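Local coordinates for NAD-dependent aldehyde dehydrogenase (PDB 3U4J) that oxidises aldehydes to carboxylic acids, passing the hydride to the nicotinamide cofactor NAD+, at the interface of chains A and B and the interface of chains A and C. Sequence-based numbering; all coordinates share one arbitrary frame. Chains: chain A/B/C, NAD-dependent aldehyde dehydrogenase.

Contacts 1 and 2 lie about 23 Å apart, measured between the centres of their C-alpha atoms, and chain A takes part in both. The same stretch of chain A following strand 453-456 serves the two: A:Pro464 and A:Glu465 turn to chain B at contact 1, and A:Tyr471 turns to chain C at contact 2. Contact 1 is built round the C-terminal half of helix 117-138 and the residues just after it, contact 2 on strands 153-161 and 489-497 of chain C. Chain A thus touches two neighbours, and each patch has a two-fold twin with the chains exchanged, in keeping with the tetramer reported for this aldehyde dehydrogenase.

Contact 1: the interface of chains A and B. Residues chain A 129, 133, 137, 464-465; chain B 85, 136, 139-140.
Helix 117-138 of this aldehyde dehydrogenase meets its two-fold mate here, and B:Arg139, just past the end of the helix in chain B, reaches between A:Asp129, A:Tyr133 and A:Glu465. Its CG sits between the backbone N and the carbonyl carbon (chi1 70°), and a bend at chi3 turns the guanidinium toward both acids. A:Asp129 comes from the opposite direction and is gripped end-on: NH1 of B:Arg139 binds its OD1 at 2.8 Å, while NH2 gives a nearly straight bond to its OD2, also 2.8 Å, on the syn side. A:Glu465 crosses at about a right angle and is held side-on, a single oxygen taking two bonds: OE1 lies 2.7 Å from NE of B:Arg139 and 3.0 Å from NH2, both nitrogens reaching it from one face of the carboxylate, well out of its plane. Bonds through NE, NH1 and NH2 fix the rotation of the guanidinium, and the two carboxylates probably offset its charge. A:Tyr133 lays its CB over one guanidinium face, 4.0 Å from CZ of B:Arg139, and B:Ala85 puts its methyl against the other. The tyrosine ring stands almost perpendicular (86°), with NE of B:Arg139 at its edge. Water 1 links OE1 of A:Glu465 to the backbone N of B:Ala85; water 2 joins the carbonyls of A:Tyr133 and B:Gly136. Farther along, CD of A:Gln137 packs 3.6 Å from CB of B:Ala140, beside a weak bond from its NE2 to O of B:Gly136.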
loop_
_atom_site.group_PDB
_atom_site.type_symbol
_atom_site.label_atom_id
_atom_site.label_comp_id
_atom_site.label_asym_id
_atom_site.label_seq_id
_atom_site.Cartn_x
_atom_site.Cartn_y
_atom_site.Cartn_z
ATOM N N ASP A 129 3.767 17.582 17.155
ATOM C CA ASP A 129 3.781 17.144 15.745
ATOM C C ASP A 129 3.549 15.632 15.623
ATOM O O ASP A 129 2.882 15.173 14.683
ATOM C CB ASP A 129 5.096 17.540 15.036
ATOM C CG ASP A 129 5.012 17.389 13.519
ATOM O OD1 ASP A 129 4.083 17.943 12.884
ATOM O OD2 ASP A 129 5.882 16.723 12.954
ATOM N N TYR A 133 0.575 14.193 13.428
ATOM C CA TYR A 133 0.806 13.199 12.380
ATOM C C TYR A 133 -0.075 11.962 12.590
ATOM O O TYR A 133 -0.709 11.454 11.648
ATOM C CB TYR A 133 2.292 12.772 12.313
ATOM C CG TYR A 133 2.461 11.614 11.340
ATOM C CD1 TYR A 133 2.745 11.829 9.986
ATOM C CD2 TYR A 133 2.299 10.295 11.772
ATOM C CE1 TYR A 133 2.857 10.741 9.108
ATOM C CE2 TYR A 133 2.397 9.215 10.890
ATOM C CZ TYR A 133 2.669 9.450 9.577
ATOM O OH TYR A 133 2.743 8.368 8.733
ATOM N N GLN A 137 -3.263 10.268 10.345
ATOM C CA GLN A 137 -3.237 8.912 9.797
ATOM C C GLN A 137 -4.294 7.987 10.378
ATOM O O GLN A 137 -4.739 7.075 9.682
ATOM C CB GLN A 137 -1.839 8.279 9.969
ATOM C CG GLN A 137 -0.760 8.896 9.039
ATOM C CD GLN A 137 -1.220 8.872 7.583
ATOM O OE1 GLN A 137 -1.341 7.809 6.989
ATOM N NE2 GLN A 137 -1.519 10.048 7.023
ATOM N N PRO A 464 8.116 12.176 11.946
ATOM C CA PRO A 464 7.049 11.222 12.284
ATOM C C PRO A 464 6.692 10.284 11.134
ATOM O O PRO A 464 6.114 9.203 11.378
ATOM C CB PRO A 464 5.853 12.145 12.603
ATOM C CG PRO A 464 6.518 13.440 13.124
ATOM C CD PRO A 464 7.707 13.581 12.173
ATOM N N GLU A 465 7.020 10.704 9.897
ATOM C CA GLU A 465 6.616 10.015 8.651
ATOM C C GLU A 465 7.297 8.672 8.457
ATOM O O GLU A 465 6.743 7.781 7.811
ATOM C CB GLU A 465 6.875 10.917 7.403
ATOM C CG GLU A 465 5.893 12.096 7.235
ATOM C CD GLU A 465 6.255 13.327 8.079
ATOM O OE1 GLU A 465 5.541 14.361 7.958
ATOM O OE2 GLU A 465 7.238 13.251 8.870
ATOM N N ALA B 85 4.723 18.148 5.688
ATOM C CA ALA B 85 4.280 18.674 6.996
ATOM C C ALA B 85 3.964 20.173 6.922
ATOM O O ALA B 85 2.981 20.646 7.503
ATOM C CB ALA B 85 5.368 18.419 8.070
ATOM N N GLY B 136 -4.082 15.999 6.621
ATOM C CA GLY B 136 -3.489 14.880 7.365
ATOM C C GLY B 136 -2.833 13.851 6.460
ATOM O O GLY B 136 -1.802 13.290 6.820
ATOM N N ARG B 139 0.894 14.898 4.168
ATOM C CA ARG B 139 2.273 14.748 4.663
ATOM C C ARG B 139 2.782 13.311 4.633
ATOM O O ARG B 139 3.964 13.070 4.842
ATOM C CB ARG B 139 2.421 15.333 6.069
ATOM C CG ARG B 139 1.690 14.515 7.174
ATOM C CD ARG B 139 1.832 15.263 8.510
ATOM N NE ARG B 139 3.211 15.236 9.001
ATOM C CZ ARG B 139 3.621 15.799 10.126
ATOM N NH1 ARG B 139 2.742 16.461 10.877
ATOM N NH2 ARG B 139 4.899 15.692 10.513
ATOM N N ALA B 140 1.884 12.358 4.394
ATOM C CA ALA B 140 2.249 10.948 4.425
ATOM C C ALA B 140 2.427 10.362 3.049
ATOM O O ALA B 140 2.697 9.157 2.933
ATOM C CB ALA B 140 1.173 10.145 5.157
HETATM O O HOH W 1 6.906 16.135 6.025
HETATM O O HOH W 2 -0.828 12.936 9.299
#

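Contact 2: the interface of chains A and C. Residues chain A 447, 449, 451, 471; chain C 160, 490-492.
A:Tyr471 is laid flat against C:Gln490 and ends on C:Glu160, joining a loop of chain A to neighbouring strands 489-497 and 153-161 of chain C in what looks like an assembly interface of the aldehyde dehydrogenase tetramer. The tight part is the ring. CB of C:Gln490 rests over one face, 3.5 Å from CZ of A:Tyr471, in a CH-pi contact. A bend at chi2 (-81°) then folds the glutamine back along the ring, so that its amide lies stacked and nearly parallel, the planes only 4° apart. The opposite face of the ring is backed by the backbone N of A:Ala451, over its centre, so the phenol is sandwiched between the two chains. The hydroxyl OH of A:Tyr471 donates a short 2.5 Å hydrogen bond to OE1 of C:Glu160. It arrives from above the carboxylate, whose plane is almost at right angles to the ring. A phenylalanine in place of A:Tyr471 could still stack on the glutamine, but would probably leave OE1 of C:Glu160 without this donor and the carboxylate less firmly set.

Beyond the ring lies a second close-set part, polar this time. OE2 of C:Glu160 accepts from NZ of C:Lys492 at 2.6 Å, on the syn side, an intrachain salt bridge that probably helps hold the acid in place for the tyrosine. The loose side belongs to the side chain of A:Arg447: its guanidinium points elsewhere, NE staying 6.4 Å from that same OE2 of C:Glu160, so any pull between the opposite charges would be long-range. The lysine, by contrast, is closely held. Its chain sets out with CG anti to the backbone N (chi1 170°) and bends at chi3 past the carbonyl of A:Ala451 toward chain A. There its ammonium nitrogen NZ also donates to the carbonyl oxygen O of A:Ile449, at 2.7 Å.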
loop_
_atom_site.group_PDB
_atom_site.type_symbol
_atom_site.label_atom_id
_atom_site.label_comp_id
_atom_site.label_asym_id
_atom_site.label_seq_id
_atom_site.Cartn_x
_atom_site.Cartn_y
_atom_site.Cartn_z
ATOM N N ARG A 447 23.016 0.274 3.182
ATOM C CA ARG A 447 22.332 -0.984 2.879
ATOM C C ARG A 447 22.958 -2.198 3.555
ATOM O O ARG A 447 22.261 -3.199 3.790
ATOM C CB ARG A 447 22.287 -1.250 1.378
ATOM C CG ARG A 447 21.377 -0.302 0.643
ATOM C CD ARG A 447 21.545 -0.451 -0.866
ATOM N NE ARG A 447 20.619 -1.433 -1.437
ATOM C CZ ARG A 447 20.841 -2.103 -2.571
ATOM N NH1 ARG A 447 21.973 -1.953 -3.243
ATOM N NH2 ARG A 447 19.936 -2.959 -3.024
ATOM N N ILE A 449 24.699 -2.102 6.600
ATOM C CA ILE A 449 24.750 -2.010 8.075
ATOM C C ILE A 449 23.429 -2.542 8.649
ATOM O O ILE A 449 22.351 -2.151 8.192
ATOM C CB ILE A 449 25.061 -0.581 8.553
ATOM C CG1 ILE A 449 26.506 -0.233 8.157
ATOM C CG2 ILE A 449 24.867 -0.449 10.071
ATOM C CD1 ILE A 449 26.870 1.252 8.327
ATOM N N ALA A 451 21.078 -2.200 10.993
ATOM C CA ALA A 451 20.475 -1.304 11.975
ATOM C C ALA A 451 19.190 -0.735 11.376
ATOM O O ALA A 451 19.118 -0.527 10.168
ATOM C CB ALA A 451 21.422 -0.177 12.331
ATOM N N TYR A 471 17.312 -3.746 14.766
ATOM C CA TYR A 471 17.636 -5.112 14.368
ATOM C C TYR A 471 18.238 -5.748 15.599
ATOM O O TYR A 471 18.572 -5.030 16.558
ATOM C CB TYR A 471 18.725 -5.078 13.289
ATOM C CG TYR A 471 18.305 -4.735 11.853
ATOM C CD1 TYR A 471 18.844 -5.452 10.775
ATOM C CD2 TYR A 471 17.408 -3.698 11.571
ATOM C CE1 TYR A 471 18.502 -5.143 9.448
ATOM C CE2 TYR A 471 17.050 -3.382 10.234
ATOM C CZ TYR A 471 17.601 -4.121 9.200
ATOM O OH TYR A 471 17.265 -3.838 7.907
ATOM N N GLU C 160 14.454 -5.560 3.964
ATOM C CA GLU C 160 15.581 -6.518 3.941
ATOM C C GLU C 160 15.116 -7.808 4.588
ATOM O O GLU C 160 14.164 -7.774 5.359
ATOM C CB GLU C 160 16.761 -5.976 4.742
ATOM C CG GLU C 160 17.358 -4.686 4.183
ATOM C CD GLU C 160 18.529 -4.161 5.010
ATOM O OE1 GLU C 160 18.829 -4.715 6.103
ATOM O OE2 GLU C 160 19.130 -3.176 4.547
ATOM N N GLN C 490 12.959 -7.244 7.725
ATOM C CA GLN C 490 13.276 -6.136 8.600
ATOM C C GLN C 490 13.086 -4.912 7.726
ATOM O O GLN C 490 13.368 -4.962 6.511
ATOM C CB GLN C 490 14.746 -6.184 9.042
ATOM C CG GLN C 490 15.118 -7.210 10.127
ATOM C CD GLN C 490 14.813 -6.768 11.574
ATOM O OE1 GLN C 490 15.280 -7.399 12.518
ATOM N NE2 GLN C 490 14.020 -5.720 11.747
ATOM N N PHE C 491 12.639 -3.819 8.342
ATOM C CA PHE C 491 12.493 -2.538 7.665
ATOM C C PHE C 491 13.477 -1.533 8.225
ATOM O O PHE C 491 13.630 -1.379 9.454
ATOM C CB PHE C 491 11.062 -2.060 7.774
ATOM C CG PHE C 491 10.073 -3.001 7.110
ATOM C CD1 PHE C 491 9.832 -2.922 5.748
ATOM C CD2 PHE C 491 9.425 -3.984 7.847
ATOM C CE1 PHE C 491 8.920 -3.786 5.121
ATOM C CE2 PHE C 491 8.509 -4.858 7.232
ATOM C CZ PHE C 491 8.276 -4.754 5.860
ATOM N N LYS C 492 14.179 -0.876 7.314
ATOM C CA LYS C 492 15.240 0.032 7.700
ATOM C C LYS C 492 14.829 1.422 7.252
ATOM O O LYS C 492 14.620 1.645 6.053
ATOM C CB LYS C 492 16.540 -0.400 7.026
ATOM C CG LYS C 492 17.697 0.599 7.139
ATOM C CD LYS C 492 18.899 0.062 6.322
ATOM C CE LYS C 492 19.614 -1.076 7.063
ATOM N NZ LYS C 492 20.592 -1.787 6.158
#